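Local coordinates for protein phosphatase 2C (Toxoplasma gondii, PDB 3D8K) that probably removes phosphate from phosphoserine and phosphothreonine residues of proteins, as a manganese- or magnesium-dependent phosphatase of the PP2C family, at residues N175-L189 and F257-A270. Residues are numbered along the deposited sequence; the frame is centred on the assembly and turned at random.
Sequences NSRCVLKSGRTAIHL and FFAYPGDDIVAGTA
Val-179 and Val-266 exchange a reciprocal pair of backbone hydrogen bonds, Val-179 N to Val-266 O at 2.6 Å and Val-266 N to Val-179 O at 2.8 Å. Lys-181 with Asp-264 and Arg-177 with Gly-268 repeat the pattern, giving six bonds in antiparallel register; the axes of strands 177-182 and 264-268 lie at 161° to each other, close to antiparallel. Beyond the Lys-181 and Asp-264 pair, Ser-182 OG is modelled as donating to OD1 of Asp-263, at a separation too short to be taken literally, so the detail is doubtful. Asp-263, its CG beside the backbone N, also receives Tyr-260 N on the anti side of OD2, 2.7 Å away and 35° out of the carboxylate plane. That bond fastens the carboxylate within the turn from Tyr-260 to Asp-263; Arg-126, which also bonds Ser-182 OG, forms a salt bridge with it that probably offsets its charge. Strands 177-182 and 264-268 are inner neighbours in one sheet of the PP2C beta-sandwich, whereas Phe-257 to Ala-259 belong to the edge strand of the facing sheet, so the 257-270 segment passes from one layer to the other. Between the layers, Leu-189 sets CD1 over the centre of the Phe-257 ring, 3.8 Å from the centroid and 12° off the normal, a CH-pi contact. Leu-180 CD1 meets Ala-259 CB at 4.1 Å. Cys-178 SG, anti to its own N, touches Ile-265 CG2 at 4.1 Å on this same inner face. On the outer face Val-179 and Val-266 lie alongside each other, CG2 of the former 3.8 Å from CB of the latter, and Val-179 packs against Ile-286 of helix 279-288.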
# COMPACT_ATOMS: atom_id res chain seq x y z
N ASN C 175 34.77 14.01 -18.99
CA ASN C 175 35.62 14.90 -18.22
C ASN C 175 35.01 15.46 -16.95
O ASN C 175 35.53 16.42 -16.38
CB ASN C 175 36.08 16.05 -19.12
CG ASN C 175 34.92 16.80 -19.76
OD1 ASN C 175 33.76 16.41 -19.64
ND2 ASN C 175 35.24 17.89 -20.45
N SER C 176 33.90 14.89 -16.48
CA SER C 176 33.31 15.39 -15.24
C SER C 176 34.11 14.83 -14.08
O SER C 176 34.85 13.85 -14.24
CB SER C 176 31.85 14.98 -15.12
OG SER C 176 31.03 15.78 -15.97
N ARG C 177 33.99 15.46 -12.91
CA ARG C 177 34.73 15.02 -11.74
C ARG C 177 33.82 14.80 -10.54
O ARG C 177 32.79 15.45 -10.39
CB ARG C 177 35.82 16.04 -11.41
CG ARG C 177 36.57 16.47 -12.66
CD ARG C 177 37.86 17.20 -12.37
NE ARG C 177 38.99 16.28 -12.21
CZ ARG C 177 40.26 16.61 -12.47
NH1 ARG C 177 40.55 17.83 -12.91
NH2 ARG C 177 41.23 15.72 -12.30
N CYS C 178 34.22 13.85 -9.71
CA CYS C 178 33.45 13.49 -8.53
C CYS C 178 34.39 13.25 -7.35
O CYS C 178 35.26 12.40 -7.42
CB CYS C 178 32.67 12.22 -8.86
SG CYS C 178 31.63 11.62 -7.55
N VAL C 179 34.21 14.00 -6.27
CA VAL C 179 35.10 13.83 -5.12
C VAL C 179 34.40 13.53 -3.80
O VAL C 179 33.26 13.95 -3.58
CB VAL C 179 35.98 15.08 -4.91
CG1 VAL C 179 36.53 15.54 -6.24
CG2 VAL C 179 35.20 16.17 -4.24
N LEU C 180 35.09 12.80 -2.93
CA LEU C 180 34.54 12.43 -1.63
C LEU C 180 35.15 13.30 -0.54
O LEU C 180 36.38 13.41 -0.45
CB LEU C 180 34.84 10.96 -1.32
CG LEU C 180 33.88 10.14 -0.45
CD1 LEU C 180 34.67 9.24 0.49
CD2 LEU C 180 32.96 11.04 0.34
N LYS C 181 34.31 13.93 0.27
CA LYS C 181 34.80 14.76 1.36
C LYS C 181 34.63 14.00 2.66
O LYS C 181 33.62 13.33 2.89
CB LYS C 181 34.01 16.07 1.49
CG LYS C 181 34.45 17.19 0.58
CD LYS C 181 33.70 18.48 0.92
CE LYS C 181 34.18 19.09 2.22
NZ LYS C 181 35.66 19.31 2.24
N SER C 182 35.62 14.12 3.53
CA SER C 182 35.58 13.47 4.83
C SER C 182 36.41 14.34 5.76
O SER C 182 37.65 14.34 5.67
CB SER C 182 36.16 12.06 4.73
OG SER C 182 35.76 11.27 5.84
N GLY C 183 35.73 15.09 6.62
CA GLY C 183 36.42 15.95 7.56
C GLY C 183 37.12 17.08 6.82
O GLY C 183 36.47 17.97 6.28
N ARG C 184 38.45 17.03 6.80
CA ARG C 184 39.25 18.03 6.11
C ARG C 184 39.91 17.34 4.94
O ARG C 184 40.85 17.87 4.34
CB ARG C 184 40.32 18.61 7.04
CG ARG C 184 39.94 19.94 7.68
CD ARG C 184 39.57 20.94 6.61
NE ARG C 184 39.55 22.32 7.08
CZ ARG C 184 38.97 22.74 8.20
NH1 ARG C 184 38.35 21.88 9.00
NH2 ARG C 184 38.98 24.03 8.49
N THR C 185 39.41 16.16 4.63
CA THR C 185 39.97 15.39 3.54
C THR C 185 39.13 15.45 2.27
O THR C 185 37.90 15.50 2.32
CB THR C 185 40.13 13.92 3.94
OG1 THR C 185 40.94 13.84 5.13
CG2 THR C 185 40.82 13.13 2.83
N ALA C 186 39.83 15.46 1.15
CA ALA C 186 39.22 15.47 -0.18
C ALA C 186 39.80 14.27 -0.93
O ALA C 186 41.00 14.01 -0.84
CB ALA C 186 39.58 16.76 -0.89
N ILE C 187 38.96 13.53 -1.65
CA ILE C 187 39.43 12.36 -2.38
C ILE C 187 38.67 12.14 -3.67
O ILE C 187 37.44 12.17 -3.69
CB ILE C 187 39.33 11.11 -1.49
CG1 ILE C 187 40.72 10.64 -1.12
CG2 ILE C 187 38.56 10.01 -2.17
CD1 ILE C 187 40.69 9.40 -0.29
N HIS C 188 39.40 11.91 -4.75
CA HIS C 188 38.79 11.68 -6.06
C HIS C 188 38.19 10.29 -6.19
O HIS C 188 38.68 9.32 -5.62
CB HIS C 188 39.82 11.90 -7.17
CG HIS C 188 40.31 13.31 -7.27
ND1 HIS C 188 39.52 14.33 -7.74
CD2 HIS C 188 41.49 13.87 -6.91
CE1 HIS C 188 40.19 15.47 -7.66
NE2 HIS C 188 41.38 15.22 -7.16
N LEU C 189 37.11 10.21 -6.96
CA LEU C 189 36.42 8.96 -7.18
C LEU C 189 36.51 8.56 -8.64
O LEU C 189 36.13 7.44 -9.01
CB LEU C 189 34.96 9.09 -6.76
CG LEU C 189 34.67 8.84 -5.28
CD1 LEU C 189 35.88 9.19 -4.41
CD2 LEU C 189 33.44 9.64 -4.88
N PHE C 257 33.61 2.90 -3.60
CA PHE C 257 34.19 3.40 -2.35
C PHE C 257 33.14 3.37 -1.24
O PHE C 257 31.94 3.31 -1.51
CB PHE C 257 34.60 4.88 -2.48
CG PHE C 257 35.67 5.16 -3.49
CD1 PHE C 257 35.46 4.96 -4.86
CD2 PHE C 257 36.89 5.71 -3.09
CE1 PHE C 257 36.42 5.30 -5.79
CE2 PHE C 257 37.86 6.06 -4.02
CZ PHE C 257 37.62 5.86 -5.38
N PHE C 258 33.57 3.42 0.01
CA PHE C 258 32.62 3.47 1.11
C PHE C 258 32.87 4.80 1.80
O PHE C 258 33.97 5.34 1.73
CB PHE C 258 32.83 2.32 2.10
CG PHE C 258 34.11 2.40 2.85
CD1 PHE C 258 35.32 2.16 2.22
CD2 PHE C 258 34.11 2.73 4.19
CE1 PHE C 258 36.51 2.25 2.91
CE2 PHE C 258 35.30 2.82 4.90
CZ PHE C 258 36.51 2.58 4.26
N ALA C 259 31.85 5.33 2.45
CA ALA C 259 31.97 6.60 3.14
C ALA C 259 31.27 6.47 4.45
O ALA C 259 30.24 5.81 4.55
CB ALA C 259 31.32 7.70 2.34
N TYR C 260 31.83 7.11 5.47
CA TYR C 260 31.26 7.07 6.80
C TYR C 260 30.19 8.14 6.89
O TYR C 260 30.22 9.09 6.12
CB TYR C 260 32.37 7.34 7.82
CG TYR C 260 33.42 6.24 7.94
CD1 TYR C 260 33.08 4.97 8.38
CD2 TYR C 260 34.78 6.50 7.66
CE1 TYR C 260 34.04 3.98 8.54
CE2 TYR C 260 35.75 5.51 7.83
CZ TYR C 260 35.38 4.25 8.27
OH TYR C 260 36.33 3.25 8.47
N PRO C 261 29.21 7.98 7.80
CA PRO C 261 28.17 9.00 7.93
C PRO C 261 28.89 10.28 8.34
O PRO C 261 29.85 10.23 9.12
CB PRO C 261 27.28 8.45 9.03
CG PRO C 261 27.35 7.00 8.79
CD PRO C 261 28.82 6.75 8.52
N GLY C 262 28.46 11.41 7.82
CA GLY C 262 29.13 12.65 8.13
C GLY C 262 29.93 13.07 6.93
O GLY C 262 30.33 14.23 6.82
N ASP C 263 30.18 12.14 6.01
CA ASP C 263 30.92 12.45 4.78
C ASP C 263 29.98 13.10 3.74
O ASP C 263 28.75 13.02 3.86
CB ASP C 263 31.57 11.20 4.18
CG ASP C 263 32.74 10.65 5.03
OD1 ASP C 263 33.39 11.44 5.74
OD2 ASP C 263 33.01 9.44 4.98
N ASP C 264 30.58 13.75 2.73
CA ASP C 264 29.84 14.42 1.65
C ASP C 264 30.38 14.00 0.29
O ASP C 264 31.54 13.62 0.17
CB ASP C 264 29.99 15.94 1.76
CG ASP C 264 29.00 16.57 2.72
OD1 ASP C 264 28.98 16.15 3.90
OD2 ASP C 264 28.25 17.48 2.30
N ILE C 265 29.53 14.08 -0.73
CA ILE C 265 29.93 13.76 -2.09
C ILE C 265 29.76 15.01 -2.93
O ILE C 265 28.73 15.66 -2.89
CB ILE C 265 29.07 12.67 -2.71
CG1 ILE C 265 29.22 11.39 -1.94
CG2 ILE C 265 29.51 12.41 -4.15
CD1 ILE C 265 28.32 10.31 -2.44
N VAL C 266 30.79 15.34 -3.69
CA VAL C 266 30.74 16.52 -4.52
C VAL C 266 31.07 16.22 -5.97
O VAL C 266 32.02 15.49 -6.27
CB VAL C 266 31.68 17.58 -3.98
CG1 VAL C 266 31.77 18.75 -4.95
CG2 VAL C 266 31.16 18.03 -2.62
N ALA C 267 30.28 16.78 -6.87
CA ALA C 267 30.47 16.57 -8.30
C ALA C 267 30.24 17.84 -9.09
O ALA C 267 29.64 18.80 -8.60
CB ALA C 267 29.53 15.48 -8.78
N GLY C 268 30.73 17.85 -10.31
CA GLY C 268 30.57 19.02 -11.15
C GLY C 268 31.02 18.80 -12.58
O GLY C 268 31.88 17.95 -12.85
N THR C 269 30.44 19.55 -13.50
CA THR C 269 30.82 19.45 -14.90
C THR C 269 32.26 19.96 -15.04
O THR C 269 32.78 20.64 -14.16
CB THR C 269 29.87 20.29 -15.76
OG1 THR C 269 30.02 21.67 -15.43
CG2 THR C 269 28.44 19.90 -15.49
N ALA C 270 32.90 19.63 -16.15
CA ALA C 270 34.27 20.07 -16.38
C ALA C 270 34.43 21.56 -16.13
O ALA C 270 35.49 22.03 -15.76
CB ALA C 270 34.69 19.74 -17.80